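Local coordinates for protein LYND (Lyngbya aestuarii, PDB 4V1T) that is probably an ATP-dependent YcaO-family cyclodehydratase that converts residues of a precursor peptide into heterocycles, and binds ADP, magnesium and zinc, at residues 528-533 / 546-551. Sequence-based numbering, arbitrary orientation.
Sequences DSNGNA and FMELVE. With MG (magnesium ion), chain O; ADP (adenosine-5'-diphosphate), chain L.
Glu-548 leaves its helix with CG anti to the backbone N and the chain extended beyond it, which carries the carboxylate across to the turn 529-532. Glu-548 OE2 coordinates the magnesium ion at 2.1 Å, beside ADP O1B, which binds the same metal. Glu-548 OE1 accepts a hydrogen bond from Gly-531 N at 3.0 Å through its anti lone pair, bent to 143° at the hydrogen, so the carboxylate is held through both oxygens. The donor belongs to a type II beta turn, closed by Asn-532 N to Ser-529 O; Gly-531 occupies its third position with positive phi (94°), where a CB would jam against the carbonyl O of Asn-530 and clash with Leu-549 CD2 as well. One water of the magnesium shell donates to Asn-532 O and a second is placed to do so, though with competing acceptors; the turn thus reaches the metal through water while the helix binds it directly, within the ATP- and Mg2+-binding YcaO domain. Asn-530 runs past Glu-548 in the opposite direction, amide and carboxylate planes 44° apart, and crosses Leu-549 obliquely, its OD1 lying 3.4 Å from Leu-549 CD2. Leu-549 CD2 also packs 3.5 Å from Gly-531 CA. Asn-530 ND2 donates to a water whose oxygen lies 2.7 Å from Leu-549 O, to which it donates, while OD1 accepts from Arg-552 NE. An alanine in place of Asn-530 would remove both amide links and would probably loosen the seating of the turn against the helix. Lys-731 bonds Asn-530 O and Asn-532 OD1 and forms a salt bridge with Asp-528, tying the loop to strand 728-733.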
ATOM      1  N   ASP B 528       1.320  -5.527  33.637  1.00 43.85           N
ATOM      2  CA  ASP B 528       2.490  -5.515  32.766  1.00 44.55           C
ATOM      3  C   ASP B 528       2.186  -6.243  31.454  1.00 42.79           C
ATOM      4  O   ASP B 528       1.109  -6.831  31.286  1.00 41.44           O
ATOM      5  CB  ASP B 528       3.711  -6.128  33.471  1.00 50.67           C
ATOM      6  CG  ASP B 528       3.496  -7.566  33.908  1.00 54.56           C
ATOM      7  OD1 ASP B 528       2.802  -8.335  33.212  1.00 52.21           O
ATOM      8  OD2 ASP B 528       4.049  -7.938  34.961  1.00 66.76           O
ATOM      9  N   SER B 529       3.144  -6.207  30.537  1.00 43.14           N
ATOM     10  CA  SER B 529       2.955  -6.743  29.192  1.00 43.79           C
ATOM     11  C   SER B 529       3.479  -8.165  29.044  1.00 44.28           C
ATOM     12  O   SER B 529       3.371  -8.755  27.978  1.00 51.21           O
ATOM     13  CB  SER B 529       3.639  -5.828  28.165  1.00 42.23           C
ATOM     14  OG  SER B 529       5.042  -5.791  28.354  1.00 46.56           O
ATOM     15  N   ASN B 530       4.045  -8.723  30.110  1.00 46.78           N
ATOM     16  CA  ASN B 530       4.659 -10.043  30.029  1.00 49.22           C
ATOM     17  C   ASN B 530       3.634 -11.173  29.866  1.00 43.33           C
ATOM     18  O   ASN B 530       2.753 -11.360  30.698  1.00 42.96           O
ATOM     19  CB  ASN B 530       5.529 -10.312  31.264  1.00 51.08           C
ATOM     20  CG  ASN B 530       6.397 -11.535  31.096  1.00 55.17           C
ATOM     21  OD1 ASN B 530       6.554 -12.038  29.975  1.00 60.96           O
ATOM     22  ND2 ASN B 530       6.967 -12.026  32.196  1.00 50.39           N
ATOM     23  N   GLY B 531       3.774 -11.931  28.784  1.00 42.67           N
ATOM     24  CA  GLY B 531       2.850 -13.003  28.470  1.00 51.45           C
ATOM     25  C   GLY B 531       1.742 -12.547  27.540  1.00 38.41           C
ATOM     26  O   GLY B 531       0.965 -13.362  27.049  1.00 43.83           O
ATOM     27  N   ASN B 532       1.653 -11.243  27.315  1.00 50.19           N
ATOM     28  CA  ASN B 532       0.668 -10.703  26.404  1.00 38.42           C
ATOM     29  C   ASN B 532       1.082 -10.991  24.972  1.00 41.69           C
ATOM     30  O   ASN B 532       2.241 -10.795  24.603  1.00 41.04           O
ATOM     31  CB  ASN B 532       0.505  -9.195  26.579  1.00 43.29           C
ATOM     32  CG  ASN B 532      -0.047  -8.821  27.936  1.00 47.39           C
ATOM     33  OD1 ASN B 532       0.403  -9.330  28.974  1.00 49.70           O
ATOM     34  ND2 ASN B 532      -1.023  -7.922  27.941  1.00 49.39           N
ATOM     35  N   ALA B 533       0.135 -11.463  24.172  1.00 38.87           N
ATOM     36  CA  ALA B 533       0.415 -11.743  22.772  1.00 38.86           C
ATOM     37  C   ALA B 533      -0.854 -11.725  21.929  1.00 51.70           C
ATOM     38  O   ALA B 533      -1.967 -11.909  22.438  1.00 53.39           O
ATOM     39  CB  ALA B 533       1.121 -13.086  22.640  1.00 42.69           C
ATOM     40  N   PHE B 546       3.089 -17.775  25.919  1.00 45.74           N
ATOM     41  CA  PHE B 546       3.835 -18.736  26.735  1.00 41.13           C
ATOM     42  C   PHE B 546       5.338 -18.611  26.471  1.00 48.63           C
ATOM     43  O   PHE B 546       6.137 -18.523  27.397  1.00 38.95           O
ATOM     44  CB  PHE B 546       3.366 -20.177  26.445  1.00 40.60           C
ATOM     45  CG  PHE B 546       3.871 -21.186  27.437  1.00 47.14           C
ATOM     46  CD1 PHE B 546       5.129 -21.744  27.299  1.00 45.66           C
ATOM     47  CD2 PHE B 546       3.095 -21.553  28.522  1.00 55.03           C
ATOM     48  CE1 PHE B 546       5.602 -22.652  28.226  1.00 45.15           C
ATOM     49  CE2 PHE B 546       3.560 -22.466  29.448  1.00 61.46           C
ATOM     50  CZ  PHE B 546       4.816 -23.018  29.300  1.00 51.06           C
ATOM     51  N   MET B 547       5.717 -18.596  25.200  1.00 39.05           N
ATOM     52  CA  MET B 547       7.121 -18.496  24.830  1.00 39.75           C
ATOM     53  C   MET B 547       7.724 -17.194  25.336  1.00 48.06           C
ATOM     54  O   MET B 547       8.910 -17.141  25.678  1.00 45.23           O
ATOM     55  CB  MET B 547       7.289 -18.579  23.304  1.00 46.00           C
ATOM     56  CG  MET B 547       7.062 -19.967  22.747  1.00 50.62           C
ATOM     57  SD  MET B 547       8.162 -21.173  23.508  1.00 51.45           S
ATOM     58  CE  MET B 547       7.151 -22.632  23.375  1.00 52.95           C
ATOM     59  N   GLU B 548       6.915 -16.140  25.387  1.00 49.06           N
ATOM     60  CA  GLU B 548       7.393 -14.896  25.954  1.00 45.96           C
ATOM     61  C   GLU B 548       7.754 -15.127  27.421  1.00 50.92           C
ATOM     62  O   GLU B 548       8.825 -14.748  27.853  1.00 44.81           O
ATOM     63  CB  GLU B 548       6.361 -13.783  25.824  1.00 58.08           C
ATOM     64  CG  GLU B 548       6.903 -12.420  26.240  1.00 48.35           C
ATOM     65  CD  GLU B 548       6.093 -11.287  25.663  1.00 42.90           C
ATOM     66  OE1 GLU B 548       5.048 -10.942  26.246  1.00 43.54           O
ATOM     67  OE2 GLU B 548       6.493 -10.754  24.612  1.00 39.88           O
ATOM     68  N   LEU B 549       6.881 -15.790  28.168  1.00 49.31           N
ATOM     69  CA  LEU B 549       7.149 -16.065  29.582  1.00 46.47           C
ATOM     70  C   LEU B 549       8.472 -16.823  29.817  1.00 45.45           C
ATOM     71  O   LEU B 549       9.239 -16.460  30.707  1.00 40.24           O
ATOM     72  CB  LEU B 549       5.992 -16.850  30.193  1.00 42.77           C
ATOM     73  CG  LEU B 549       4.632 -16.144  30.282  1.00 41.31           C
ATOM     74  CD1 LEU B 549       3.668 -16.996  31.088  1.00 45.48           C
ATOM     75  CD2 LEU B 549       4.731 -14.759  30.908  1.00 44.90           C
ATOM     76  N   VAL B 550       8.743 -17.857  29.025  1.00 48.83           N
ATOM     77  CA  VAL B 550       9.965 -18.642  29.210  1.00 47.81           C
ATOM     78  C   VAL B 550      11.168 -17.815  28.783  1.00 49.36           C
ATOM     79  O   VAL B 550      12.265 -17.970  29.323  1.00 48.33           O
ATOM     80  CB  VAL B 550       9.956 -19.988  28.414  1.00 52.76           C
ATOM     81  CG1 VAL B 550      11.285 -20.728  28.566  1.00 45.70           C
ATOM     82  CG2 VAL B 550       8.808 -20.887  28.874  1.00 57.88           C
ATOM     83  N   GLU B 551      10.953 -16.929  27.817  1.00 40.99           N
ATOM     84  CA  GLU B 551      11.994 -15.999  27.390  1.00 44.65           C
ATOM     85  C   GLU B 551      12.438 -15.111  28.544  1.00 43.11           C
ATOM     86  O   GLU B 551      13.626 -14.996  28.812  1.00 44.20           O
ATOM     87  CB  GLU B 551      11.493 -15.131  26.231  1.00 40.20           C
ATOM     88  CG  GLU B 551      12.409 -13.987  25.809  1.00 42.42           C
ATOM     89  CD  GLU B 551      11.668 -12.940  25.003  1.00 53.78           C
ATOM     90  OE1 GLU B 551      10.918 -13.313  24.077  1.00 51.34           O
ATOM     91  OE2 GLU B 551      11.817 -11.745  25.311  1.00 41.33           O
TER
HETATM   92 MG    MG O1778       5.641  -9.240  23.373  1.00 42.65          MG
HETATM   93  PB  ADP L 780       7.688  -9.374  20.680  1.00 58.72           P
HETATM   94  O1B ADP L 780       6.846  -9.865  21.830  1.00 59.74           O
HETATM   95  O2B ADP L 780       9.151  -9.682  20.824  1.00 60.08           O
HETATM   96  O3B ADP L 780       7.386  -7.954  20.310  1.00 56.13           O
HETATM   97  PA  ADP L 780       7.023  -9.916  17.901  1.00 49.41           P
HETATM   98  O1A ADP L 780       7.432 -11.094  17.056  1.00 47.12           O
HETATM   99  O2A ADP L 780       7.643  -8.560  17.622  1.00 46.02           O
HETATM  100  O3A ADP L 780       7.189 -10.317  19.461  1.00 66.08           O
HETATM  101  O5' ADP L 780       5.436  -9.771  17.788  1.00 46.03           O
HETATM  102  C5' ADP L 780       4.766  -8.628  18.282  1.00 49.02           C
HETATM  103  C4' ADP L 780       3.302  -8.989  18.473  1.00 56.01           C
HETATM  104  O4' ADP L 780       2.673  -9.191  17.210  1.00 56.65           O
HETATM  105  C3' ADP L 780       3.140 -10.291  19.235  1.00 60.76           C
HETATM  106  O3' ADP L 780       1.998 -10.172  20.075  1.00 48.55           O
HETATM  107  C2' ADP L 780       2.876 -11.348  18.190  1.00 56.10           C
HETATM  108  O2' ADP L 780       1.985 -12.367  18.651  1.00 51.45           O
HETATM  109  C1' ADP L 780       2.235 -10.545  17.075  1.00 53.72           C
HETATM  110  N9  ADP L 780       2.595 -11.094  15.748  1.00 65.55           N
HETATM  111  C8  ADP L 780       3.828 -11.134  15.198  1.00 62.77           C
HETATM  112  N7  ADP L 780       3.781 -11.692  13.964  1.00 59.19           N
HETATM  113  C5  ADP L 780       2.503 -12.011  13.715  1.00 65.24           C
HETATM  114  C6  ADP L 780       1.765 -12.633  12.598  1.00 60.03           C
HETATM  115  N6  ADP L 780       2.440 -13.018  11.491  1.00 61.21           N
HETATM  116  N1  ADP L 780       0.431 -12.798  12.728  1.00 56.86           N
HETATM  117  C2  ADP L 780      -0.229 -12.411  13.835  1.00 63.78           C
HETATM  118  N3  ADP L 780       0.384 -11.837  14.892  1.00 60.29           N
HETATM  119  C4  ADP L 780       1.721 -11.619  14.893  1.00 66.21           C
HETATM  120  O   HOH W   1       8.375 -14.806  32.726  1.00 42.55           O
HETATM  121  O   HOH W   2       4.181 -10.692  22.873  1.00 45.86           O
HETATM  122  O   HOH W   3       3.995  -8.723  24.588  1.00 40.31           O
HETATM  123  O   HOH W   4       4.658  -7.958  22.006  1.00 44.94           O